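Local coordinates for protein acetyl-xylan esterase (Streptomyces lividans, PDB 2CC0) that probably removes acetyl groups from xylan during plant cell wall breakdown, as a metal-dependent family 4 carbohydrate esterase, at residues T10-P15 with T34-G39; V59-Y64 with K97-P102; V126-W131 with I152-W157. All coordinates share one frame; numbering follows the deposited sequence. Where two conformers were deposited one is given.

Interaction 1: T10-P15 with T34-G39; sequences TFDDGP and TMFNQG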
loop_
_atom_site.group_PDB
_atom_site.type_symbol
_atom_site.label_atom_id
_atom_site.label_comp_id
_atom_site.label_asym_id
_atom_site.label_seq_id
_atom_site.Cartn_x
_atom_site.Cartn_y
_atom_site.Cartn_z
ATOM N N THR A 10 -12.905 5.607 -2.772
ATOM C CA THR A 10 -12.381 6.230 -3.981
ATOM C C THR A 10 -13.326 6.029 -5.155
ATOM O O THR A 10 -14.037 5.018 -5.212
ATOM C CB THR A 10 -10.959 5.684 -4.351
ATOM O OG1 THR A 10 -11.078 4.348 -4.853
ATOM C CG2 THR A 10 -10.030 5.701 -3.130
ATOM N N PHE A 11 -13.335 7.001 -6.077
ATOM C CA PHE A 11 -14.181 6.939 -7.277
ATOM C C PHE A 11 -13.365 7.317 -8.504
ATOM O O PHE A 11 -12.864 8.461 -8.615
ATOM C CB PHE A 11 -15.390 7.895 -7.130
ATOM C CG PHE A 11 -16.262 7.565 -5.962
ATOM C CD1 PHE A 11 -17.275 6.618 -6.097
ATOM C CD2 PHE A 11 -16.041 8.155 -4.701
ATOM C CE1 PHE A 11 -18.079 6.294 -5.031
ATOM C CE2 PHE A 11 -16.837 7.832 -3.627
ATOM C CZ PHE A 11 -17.856 6.875 -3.779
ATOM N N ASP A 12 -13.203 6.345 -9.403
ATOM C CA ASP A 12 -12.480 6.549 -10.650
ATOM C C ASP A 12 -13.352 7.069 -11.803
ATOM O O ASP A 12 -14.563 6.781 -11.876
ATOM C CB ASP A 12 -11.852 5.239 -11.114
ATOM C CG ASP A 12 -10.630 4.840 -10.303
ATOM O OD1 ASP A 12 -10.314 5.481 -9.286
ATOM O OD2 ASP A 12 -10.000 3.831 -10.693
ATOM N N ASP A 13 -12.693 7.851 -12.660
ATOM C CA ASP A 13 -13.112 8.128 -14.054
ATOM C C ASP A 13 -14.013 9.325 -14.279
ATOM O O ASP A 13 -14.600 9.498 -15.384
ATOM C CB ASP A 13 -13.730 6.902 -14.739
ATOM C CG ASP A 13 -12.728 5.829 -15.017
ATOM O OD1 ASP A 13 -11.544 6.167 -15.267
ATOM O OD2 ASP A 13 -13.156 4.642 -15.012
ATOM N N GLY A 14 -14.107 10.163 -13.277
ATOM C CA GLY A 14 -14.843 11.410 -13.463
ATOM C C GLY A 14 -13.921 12.531 -13.879
ATOM O O GLY A 14 -12.729 12.330 -14.175
ATOM N N PRO A 15 -14.459 13.754 -13.886
ATOM C CA PRO A 15 -15.896 13.956 -13.646
ATOM C C PRO A 15 -16.712 13.859 -14.931
ATOM O O PRO A 15 -16.155 13.599 -16.000
ATOM C CB PRO A 15 -15.971 15.447 -13.242
ATOM C CG PRO A 15 -14.660 16.060 -13.572
ATOM C CD PRO A 15 -13.705 15.001 -14.064
ATOM N N THR A 34 -11.782 10.153 -2.307
ATOM C CA THR A 34 -10.792 10.575 -3.275
ATOM C C THR A 34 -11.275 10.265 -4.680
ATOM O O THR A 34 -11.618 9.109 -4.989
ATOM C CB THR A 34 -9.414 9.893 -3.021
ATOM O OG1 THR A 34 -9.008 10.194 -1.700
ATOM C CG2 THR A 34 -8.367 10.472 -3.997
ATOM N N MET A 35 -11.324 11.309 -5.507
ATOM C CA MET A 35 -11.825 11.200 -6.902
ATOM C C MET A 35 -10.608 11.112 -7.820
ATOM O O MET A 35 -9.858 12.107 -7.953
ATOM C CB MET A 35 -12.687 12.420 -7.283
ATOM C CG MET A 35 -13.619 12.925 -6.147
ATOM S SD MET A 35 -14.668 11.644 -5.427
ATOM C CE MET A 35 -16.034 11.617 -6.578
ATOM N N PHE A 36 -10.429 9.937 -8.458
ATOM C CA PHE A 36 -9.307 9.725 -9.391
ATOM C C PHE A 36 -9.816 10.109 -10.783
ATOM O O PHE A 36 -10.411 9.287 -11.496
ATOM C CB PHE A 36 -8.806 8.283 -9.328
ATOM C CG PHE A 36 -7.979 8.002 -8.112
ATOM C CD1 PHE A 36 -8.596 7.635 -6.906
ATOM C CD2 PHE A 36 -6.578 8.138 -8.153
ATOM C CE1 PHE A 36 -7.808 7.383 -5.766
ATOM C CE2 PHE A 36 -5.806 7.880 -7.015
ATOM C CZ PHE A 36 -6.421 7.513 -5.839
ATOM N N ASN A 37 -9.638 11.390 -11.111
ATOM C CA ASN A 37 -10.150 11.946 -12.382
ATOM C C ASN A 37 -9.241 11.630 -13.569
ATOM O O ASN A 37 -8.007 11.641 -13.442
ATOM C CB ASN A 37 -10.262 13.479 -12.298
ATOM C CG ASN A 37 -11.382 13.972 -11.374
ATOM O OD1 ASN A 37 -12.276 13.222 -10.895
ATOM N ND2 ASN A 37 -11.381 15.253 -11.182
ATOM N N GLN A 38 -9.841 11.451 -14.749
ATOM C CA GLN A 38 -9.033 11.457 -15.981
ATOM C C GLN A 38 -8.763 12.906 -16.385
ATOM O O GLN A 38 -9.665 13.758 -16.317
ATOM C CB GLN A 38 -9.764 10.776 -17.134
ATOM C CG GLN A 38 -9.913 9.260 -16.917
ATOM C CD GLN A 38 -10.486 8.575 -18.117
ATOM O OE1 GLN A 38 -10.245 9.002 -19.244
ATOM N NE2 GLN A 38 -11.245 7.511 -17.891
ATOM N N GLY A 39 -7.541 13.168 -16.830
ATOM C CA GLY A 39 -7.181 14.547 -17.250
ATOM C C GLY A 39 -8.116 15.090 -18.333
ATOM O O GLY A 39 -8.524 16.258 -18.285
HETATM O O HOH W 1 -13.380 10.495 -10.577
#
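Thr-10, Phe-11 and Asp-12 pair in parallel with Thr-34, Met-35 and Phe-36, the two strands lying 16° apart and joined by hydrogen bonds from Phe-11 N to Thr-34 O, Phe-36 N to Phe-11 O and Asp-13 N to Phe-36 O (each 2.9 Å). They are neighbours in a beta-alpha-beta unit whose crossover is helix 19-28. On one face, Phe-11 and Met-35 run side by side; the bent methionine chain brings SD within 3.8 Å of Phe-11 CD2, an oblique Met-aromatic contact. On the other face, Thr-10 CG2 meets the edge of the Phe-36 ring near CE1, while Asp-12 OD1 rests against Phe-36 CB at 3.2 Å and forms a salt bridge to Arg-100. Past the strands the pairing continues into loops: Gln-38 N donates to Gly-14 O, and Gly-14 N donates to a water 2.8 Å away that also lies within bonding distance of Phe-11 O and Asn-37 OD1. The peptide bond before Pro-15 is cis, and Pro-15 CD packs on the Asn-37 amide, whose ND2 is held by Gln-52. Extended beyond CG, Gln-38 crosses to the Asp-13 side chain, and its NE2 donates to Asp-13 OD1 at 3.0 Å, in the plane of its own amide but from above the carboxylate, 61° out of that plane. Asp-13 belongs to the zinc site with His-62 and His-66. Gln-38, itself held by Gln-40, is placed as a second-shell residue and is likely to limit rotation of this carboxylate and to draw some of its negative charge toward the amide.

Interaction 2: V59-Y64 with K97-P102; sequences VANHSY and KLFRPP. With ZN (zinc ion), chain C.
The His-62 ring and the Phe-99 ring are both met at their edges across this contact. In the imidazole plane, Arg-100 O accepts a hydrogen bond from His-62 ND1 at 2.8 Å, although the donor sits 40° above the plane of that carbonyl; from the other nitrogen, NE2 binds the zinc ion at 2.1 Å. With CG anti to the backbone N (chi1 -165°), the histidine reaches both partners, and the bonds at ND1 and NE2 together hold the ring's rotation. Pro-102 CA lies obliquely to the same ring, near CE1. The edge of the Phe-99 ring receives the Asn-61 amide, with OD1 3.3 Å from CD1 and the two planes 74° apart; helix 108-116 packs on Phe-99 through Leu-110 and Glu-114. Strand 58-61 belongs to the main parallel sheet, and the single bridge of Asn-61 with Phe-99 joins it to the short strand 98-99, extending the wall of the distorted beta/alpha barrel known from family 4 esterases. Asn-61 N donates to Leu-98 O and Arg-100 N to Asn-61 O, each at 3.0 Å. Next to this bridge, Asn-61 OD1 accepts from Ser-63 N at 2.9 Å, an Asx turn, while ND2 is held by Gln-85 and Ile-81 of helix 74-90. An alanine in place of Asn-61 would probably leave Ser-63 N without this acceptor and Gln-85 without its mate, leaving the turn that carries the zinc ligand freer to move. Farther along, Ser-63 OG touches Pro-102 CG at 3.4 Å while bonding to His-66 N, and Ala-60 CB packs on Leu-98 CB.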
loop_
_atom_site.group_PDB
_atom_site.type_symbol
_atom_site.label_atom_id
_atom_site.label_comp_id
_atom_site.label_asym_id
_atom_site.label_seq_id
_atom_site.Cartn_x
_atom_site.Cartn_y
_atom_site.Cartn_z
ATOM N N VAL A 59 -8.789 15.222 -4.859
ATOM C CA VAL A 59 -8.770 14.947 -6.302
ATOM C C VAL A 59 -7.391 14.379 -6.638
ATOM O O VAL A 59 -6.354 14.915 -6.213
ATOM C CB VAL A 59 -9.027 16.229 -7.138
ATOM C CG1 VAL A 59 -9.106 15.856 -8.624
ATOM C CG2 VAL A 59 -10.315 16.914 -6.652
ATOM N N ALA A 60 -7.401 13.295 -7.406
ATOM C CA ALA A 60 -6.190 12.570 -7.739
ATOM C C ALA A 60 -6.129 12.248 -9.231
ATOM O O ALA A 60 -7.090 12.483 -9.969
ATOM C CB ALA A 60 -6.069 11.297 -6.889
ATOM N N ASN A 61 -4.956 11.781 -9.652
ATOM C CA ASN A 61 -4.596 11.619 -11.084
ATOM C C ASN A 61 -4.903 10.200 -11.563
ATOM O O ASN A 61 -4.425 9.226 -10.953
ATOM C CB ASN A 61 -3.091 11.962 -11.219
ATOM C CG ASN A 61 -2.568 11.974 -12.658
ATOM O OD1 ASN A 61 -2.904 11.123 -13.489
ATOM N ND2 ASN A 61 -1.639 12.912 -12.916
ATOM N N HIS A 62 -5.668 10.077 -12.653
ATOM C CA HIS A 62 -6.025 8.761 -13.195
ATOM C C HIS A 62 -5.647 8.653 -14.694
ATOM O O HIS A 62 -6.283 7.897 -15.432
ATOM C CB HIS A 62 -7.509 8.460 -12.965
ATOM C CG HIS A 62 -7.891 7.015 -13.147
ATOM N ND1 HIS A 62 -7.097 5.954 -12.742
ATOM C CD2 HIS A 62 -9.023 6.465 -13.635
ATOM C CE1 HIS A 62 -7.717 4.811 -13.005
ATOM N NE2 HIS A 62 -8.888 5.093 -13.549
ATOM N N SER A 63 -4.562 9.343 -15.082
ATOM C CA SER A 63 -4.080 9.473 -16.483
ATOM C C SER A 63 -4.983 10.391 -17.305
ATOM O O SER A 63 -6.057 10.795 -16.838
ATOM C CB SER A 63 -3.926 8.120 -17.186
ATOM O OG SER A 63 -5.180 7.682 -17.706
ATOM N N TYR A 64 -4.542 10.714 -18.524
ATOM C CA TYR A 64 -5.288 11.662 -19.359
ATOM C C TYR A 64 -6.417 10.993 -20.137
ATOM O O TYR A 64 -7.526 11.536 -20.189
ATOM C CB TYR A 64 -4.371 12.451 -20.304
ATOM C CG TYR A 64 -4.986 13.774 -20.697
ATOM C CD1 TYR A 64 -4.865 14.891 -19.860
ATOM C CD2 TYR A 64 -5.696 13.916 -21.902
ATOM C CE1 TYR A 64 -5.448 16.137 -20.199
ATOM C CE2 TYR A 64 -6.290 15.154 -22.241
ATOM C CZ TYR A 64 -6.155 16.244 -21.399
ATOM O OH TYR A 64 -6.749 17.452 -21.737
ATOM N N LYS A 97 -1.252 14.450 -5.403
ATOM C CA LYS A 97 -0.136 13.685 -4.853
ATOM C C LYS A 97 -0.317 12.192 -5.020
ATOM O O LYS A 97 0.604 11.428 -4.706
ATOM C CB LYS A 97 0.089 14.003 -3.355
ATOM C CG LYS A 97 0.519 15.453 -3.037
ATOM C CD LYS A 97 1.778 15.889 -3.744
ATOM C CE LYS A 97 2.985 15.059 -3.362
ATOM N NZ LYS A 97 4.216 15.410 -4.123
ATOM N N LEU A 98 -1.485 11.783 -5.536
ATOM C CA LEU A 98 -1.829 10.358 -5.715
ATOM C C LEU A 98 -2.146 10.036 -7.170
ATOM O O LEU A 98 -2.761 10.842 -7.874
ATOM C CB LEU A 98 -3.060 9.993 -4.881
ATOM C CG LEU A 98 -3.008 10.364 -3.390
ATOM C CD1 LEU A 98 -4.336 10.038 -2.759
ATOM C CD2 LEU A 98 -1.828 9.670 -2.675
ATOM N N PHE A 99 -1.742 8.844 -7.609
ATOM C CA PHE A 99 -1.993 8.403 -8.973
ATOM C C PHE A 99 -2.476 6.972 -8.944
ATOM O O PHE A 99 -1.866 6.124 -8.286
ATOM C CB PHE A 99 -0.685 8.486 -9.785
ATOM C CG PHE A 99 -0.779 7.831 -11.156
ATOM C CD1 PHE A 99 -1.463 8.462 -12.197
ATOM C CD2 PHE A 99 -0.207 6.563 -11.380
ATOM C CE1 PHE A 99 -1.563 7.831 -13.451
ATOM C CE2 PHE A 99 -0.305 5.920 -12.618
ATOM C CZ PHE A 99 -0.987 6.567 -13.672
ATOM N N ARG A 100 -3.566 6.689 -9.660
ATOM C CA ARG A 100 -4.007 5.292 -9.789
ATOM C C ARG A 100 -3.830 4.874 -11.240
ATOM O O ARG A 100 -4.407 5.508 -12.144
ATOM C CB ARG A 100 -5.472 5.115 -9.357
ATOM C CG ARG A 100 -5.982 3.687 -9.575
ATOM C CD ARG A 100 -7.340 3.574 -8.940
ATOM N NE ARG A 100 -7.250 3.349 -7.491
ATOM C CZ ARG A 100 -8.266 3.582 -6.655
ATOM N NH1 ARG A 100 -9.402 4.098 -7.132
ATOM N NH2 ARG A 100 -8.134 3.320 -5.366
ATOM N N PRO A 101 -3.022 3.827 -11.490
ATOM C CA PRO A 101 -2.840 3.417 -12.879
ATOM C C PRO A 101 -4.169 2.875 -13.425
ATOM O O PRO A 101 -4.871 2.122 -12.734
ATOM C CB PRO A 101 -1.847 2.246 -12.777
ATOM C CG PRO A 101 -1.187 2.383 -11.440
ATOM C CD PRO A 101 -2.275 2.965 -10.550
ATOM N N PRO A 102 -4.522 3.249 -14.664
ATOM C CA PRO A 102 -5.656 2.571 -15.293
ATOM C C PRO A 102 -5.473 1.041 -15.226
ATOM O O PRO A 102 -4.372 0.524 -15.477
ATOM C CB PRO A 102 -5.576 3.067 -16.745
ATOM C CG PRO A 102 -4.961 4.459 -16.648
ATOM C CD PRO A 102 -3.956 4.324 -15.507
HETATM ZN ZN ZN C . -10.254 3.791 -14.478
HETATM O O HOH W 2 -4.195 13.635 -4.883
HETATM O O HOH W 3 -11.856 2.492 -14.728
#

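Interaction 3: V126-W131 with I152-W157; sequences VDSQDW and ILMHDW. With ACT (acetate ion), chain D.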
loop_
_atom_site.group_PDB
_atom_site.type_symbol
_atom_site.label_atom_id
_atom_site.label_comp_id
_atom_site.label_asym_id
_atom_site.label_seq_id
_atom_site.Cartn_x
_atom_site.Cartn_y
_atom_site.Cartn_z
ATOM N N VAL A 126 -9.882 -3.613 -2.048
ATOM C CA VAL A 126 -11.130 -4.256 -2.438
ATOM C C VAL A 126 -11.634 -3.602 -3.709
ATOM O O VAL A 126 -11.615 -2.367 -3.822
ATOM C CB VAL A 126 -12.173 -4.061 -1.319
ATOM C CG1 VAL A 126 -13.589 -4.532 -1.738
ATOM C CG2 VAL A 126 -11.720 -4.736 -0.018
ATOM N N ASP A 127 -12.071 -4.426 -4.665
ATOM C CA ASP A 127 -12.683 -3.934 -5.899
ATOM C C ASP A 127 -14.190 -4.130 -5.716
ATOM O O ASP A 127 -14.657 -5.265 -5.567
ATOM C CB ASP A 127 -12.142 -4.711 -7.106
ATOM C CG ASP A 127 -12.836 -4.354 -8.427
ATOM O OD1 ASP A 127 -13.691 -3.452 -8.457
ATOM O OD2 ASP A 127 -12.518 -5.006 -9.453
ATOM N N SER A 128 -14.945 -3.030 -5.699
ATOM C CA SER A 128 -16.390 -3.091 -5.509
ATOM C C SER A 128 -17.082 -3.786 -6.676
ATOM O O SER A 128 -18.247 -4.188 -6.562
ATOM C CB SER A 128 -16.952 -1.665 -5.375
ATOM O OG SER A 128 -16.983 -1.010 -6.644
ATOM N N GLN A 129 -16.377 -3.901 -7.808
ATOM C CA GLN A 129 -16.940 -4.443 -9.062
ATOM C C GLN A 129 -18.113 -3.623 -9.614
ATOM O O GLN A 129 -18.885 -4.124 -10.453
ATOM C CB GLN A 129 -17.362 -5.922 -8.896
ATOM C CG GLN A 129 -16.143 -6.822 -8.701
ATOM C CD GLN A 129 -15.693 -7.412 -10.006
ATOM O OE1 GLN A 129 -16.427 -8.195 -10.625
ATOM N NE2 GLN A 129 -14.483 -7.083 -10.426
ATOM N N ASP A 130 -18.239 -2.367 -9.181
ATOM C CA ASP A 130 -19.354 -1.528 -9.640
ATOM C C ASP A 130 -19.303 -1.278 -11.157
ATOM O O ASP A 130 -20.329 -1.029 -11.789
ATOM C CB ASP A 130 -19.474 -0.238 -8.808
ATOM C CG ASP A 130 -18.282 0.690 -8.945
ATOM O OD1 ASP A 130 -17.191 0.258 -9.422
ATOM O OD2 ASP A 130 -18.461 1.878 -8.540
ATOM N N TRP A 131 -18.110 -1.385 -11.724
ATOM C CA TRP A 131 -17.872 -1.230 -13.166
ATOM C C TRP A 131 -18.274 -2.489 -13.951
ATOM O O TRP A 131 -18.350 -2.462 -15.187
ATOM C CB TRP A 131 -16.389 -0.951 -13.401
ATOM C CG TRP A 131 -15.525 -2.082 -12.900
ATOM C CD1 TRP A 131 -15.078 -2.273 -11.621
ATOM C CD2 TRP A 131 -15.044 -3.202 -13.669
ATOM N NE1 TRP A 131 -14.335 -3.431 -11.549
ATOM C CE2 TRP A 131 -14.309 -4.026 -12.788
ATOM C CE3 TRP A 131 -15.163 -3.583 -15.023
ATOM C CZ2 TRP A 131 -13.680 -5.213 -13.217
ATOM C CZ3 TRP A 131 -14.541 -4.760 -15.452
ATOM C CH2 TRP A 131 -13.806 -5.559 -14.551
ATOM N N ILE A 152 -11.007 1.088 -1.130
ATOM C CA ILE A 152 -11.927 0.403 -2.045
ATOM C C ILE A 152 -12.030 1.154 -3.387
ATOM O O ILE A 152 -12.148 2.381 -3.401
ATOM C CB ILE A 152 -13.350 0.220 -1.425
ATOM C CG1 ILE A 152 -14.251 -0.557 -2.403
ATOM C CG2 ILE A 152 -13.957 1.575 -1.004
ATOM C CD1 ILE A 152 -15.475 -1.204 -1.760
ATOM N N LEU A 153 -11.980 0.395 -4.486
ATOM C CA LEU A 153 -12.213 0.905 -5.828
ATOM C C LEU A 153 -13.706 0.982 -6.151
ATOM O O LEU A 153 -14.419 -0.042 -6.169
ATOM C CB LEU A 153 -11.527 -0.015 -6.854
ATOM C CG LEU A 153 -11.847 0.262 -8.327
ATOM C CD1 LEU A 153 -11.319 1.653 -8.751
ATOM C CD2 LEU A 153 -11.290 -0.849 -9.221
ATOM N N MET A 154 -14.176 2.209 -6.426
ATOM C CA MET A 154 -15.511 2.408 -6.998
ATOM C C MET A 154 -15.350 3.371 -8.170
ATOM O O MET A 154 -14.259 3.902 -8.378
ATOM C CB MET A 154 -16.488 2.956 -5.946
ATOM C CG MET A 154 -16.807 1.920 -4.865
ATOM S SD MET A 154 -17.961 2.558 -3.648
ATOM C CE MET A 154 -16.838 3.654 -2.771
ATOM N N HIS A 155 -16.432 3.598 -8.903
ATOM C CA HIS A 155 -16.391 4.500 -10.054
ATOM C C HIS A 155 -17.419 5.609 -9.953
ATOM O O HIS A 155 -18.419 5.466 -9.254
ATOM C CB HIS A 155 -16.568 3.700 -11.340
ATOM C CG HIS A 155 -15.401 2.791 -11.607
ATOM N ND1 HIS A 155 -15.208 1.611 -10.917
ATOM C CD2 HIS A 155 -14.337 2.930 -12.428
ATOM C CE1 HIS A 155 -14.081 1.053 -11.319
ATOM N NE2 HIS A 155 -13.536 1.829 -12.239
ATOM N N ASP A 156 -17.165 6.689 -10.703
ATOM C CA ASP A 156 -17.987 7.907 -10.698
ATOM C C ASP A 156 -19.377 7.698 -11.349
ATOM O O ASP A 156 -20.342 8.340 -10.952
ATOM C CB ASP A 156 -17.151 8.995 -11.392
ATOM C CG ASP A 156 -17.941 10.243 -11.779
ATOM O OD1 ASP A 156 -18.419 10.275 -12.930
ATOM O OD2 ASP A 156 -17.996 11.207 -10.972
ATOM N N TRP A 157 -19.465 6.776 -12.308
ATOM C CA TRP A 157 -20.650 6.634 -13.182
ATOM C C TRP A 157 -21.760 5.605 -12.822
ATOM O O TRP A 157 -22.919 5.823 -13.202
ATOM C CB TRP A 157 -20.195 6.458 -14.643
ATOM C CG TRP A 157 -19.296 5.297 -14.857
ATOM C CD1 TRP A 157 -17.939 5.315 -14.923
ATOM C CD2 TRP A 157 -19.700 3.934 -15.038
ATOM N NE1 TRP A 157 -17.464 4.028 -15.133
ATOM C CE2 TRP A 157 -18.532 3.171 -15.212
ATOM C CE3 TRP A 157 -20.947 3.294 -15.094
ATOM C CZ2 TRP A 157 -18.564 1.768 -15.409
ATOM C CZ3 TRP A 157 -20.988 1.903 -15.284
ATOM C CH2 TRP A 157 -19.799 1.165 -15.439
HETATM C C ACT D . -9.201 1.865 -12.952
HETATM O O ACT D . -8.967 1.626 -14.160
HETATM O OXT ACT D . -10.250 2.515 -12.671
HETATM C CH3 ACT D . -8.254 1.401 -11.886
#
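Asp-130 grips His-155 twice: OD1 accepts from the ring nitrogen ND1 at 2.8 Å and OD2 from the backbone N at 2.7 Å, both on their syn sides. Its CG stands between the backbone N and the carbonyl carbon (chi1 64°), which turns the carboxylate back onto the neighbouring strand, and OD2 also bonds Thr-161. Equally close is Ser-128, whose N and OG both donate to Leu-153 O, the hydroxyl at 2.8 Å; the same OG accepts from Asp-130 N in an ST turn. This turn follows strand 126-127, parallel to 151-155 in a beta-alpha-beta unit with helix 136-144 as crossover, and the His-155 ring lies beside the zinc site at the strand's C-terminal end. Its NE2 makes a weak bond of 3.4 Å to the bound acetate. By contrast, the outer side is formed by two exposed tryptophans. Trp-131 lays CB over one face of the His-155 ring, 3.9 Å from its centroid, while its NE1 reaches both oxygens of Asp-127, which Gln-129 meets from above the carboxylate plane. Trp-157 touches Trp-131 through little more than ring atoms CZ2 and CH2, with CZ2 4.0 Å from Trp-131 CB.

In the fold
From the N terminus, interaction 1 closes first, bringing strand 34-37 beside strand 5-12 after helix 19-28. The chain then passes through strand 58-61, next to 34-37 in the sheet, and helix 74-90 before interaction 2 closes with 97-102. Interaction 3 follows, closing around helix 136-144. The three loops lie in series, neither nested nor crossed. The main sheet connects them nevertheless: strand 5-12 has 34-37 as one neighbour and 151-155 as another, so interaction 1 lies between the other two. Arg-100 of interaction 2 reaches both other contacts, packing on Leu-153 of interaction 3. Interactions 1 and 2 each supply a residue of the zinc site, and His-155 of interaction 3 lies near it.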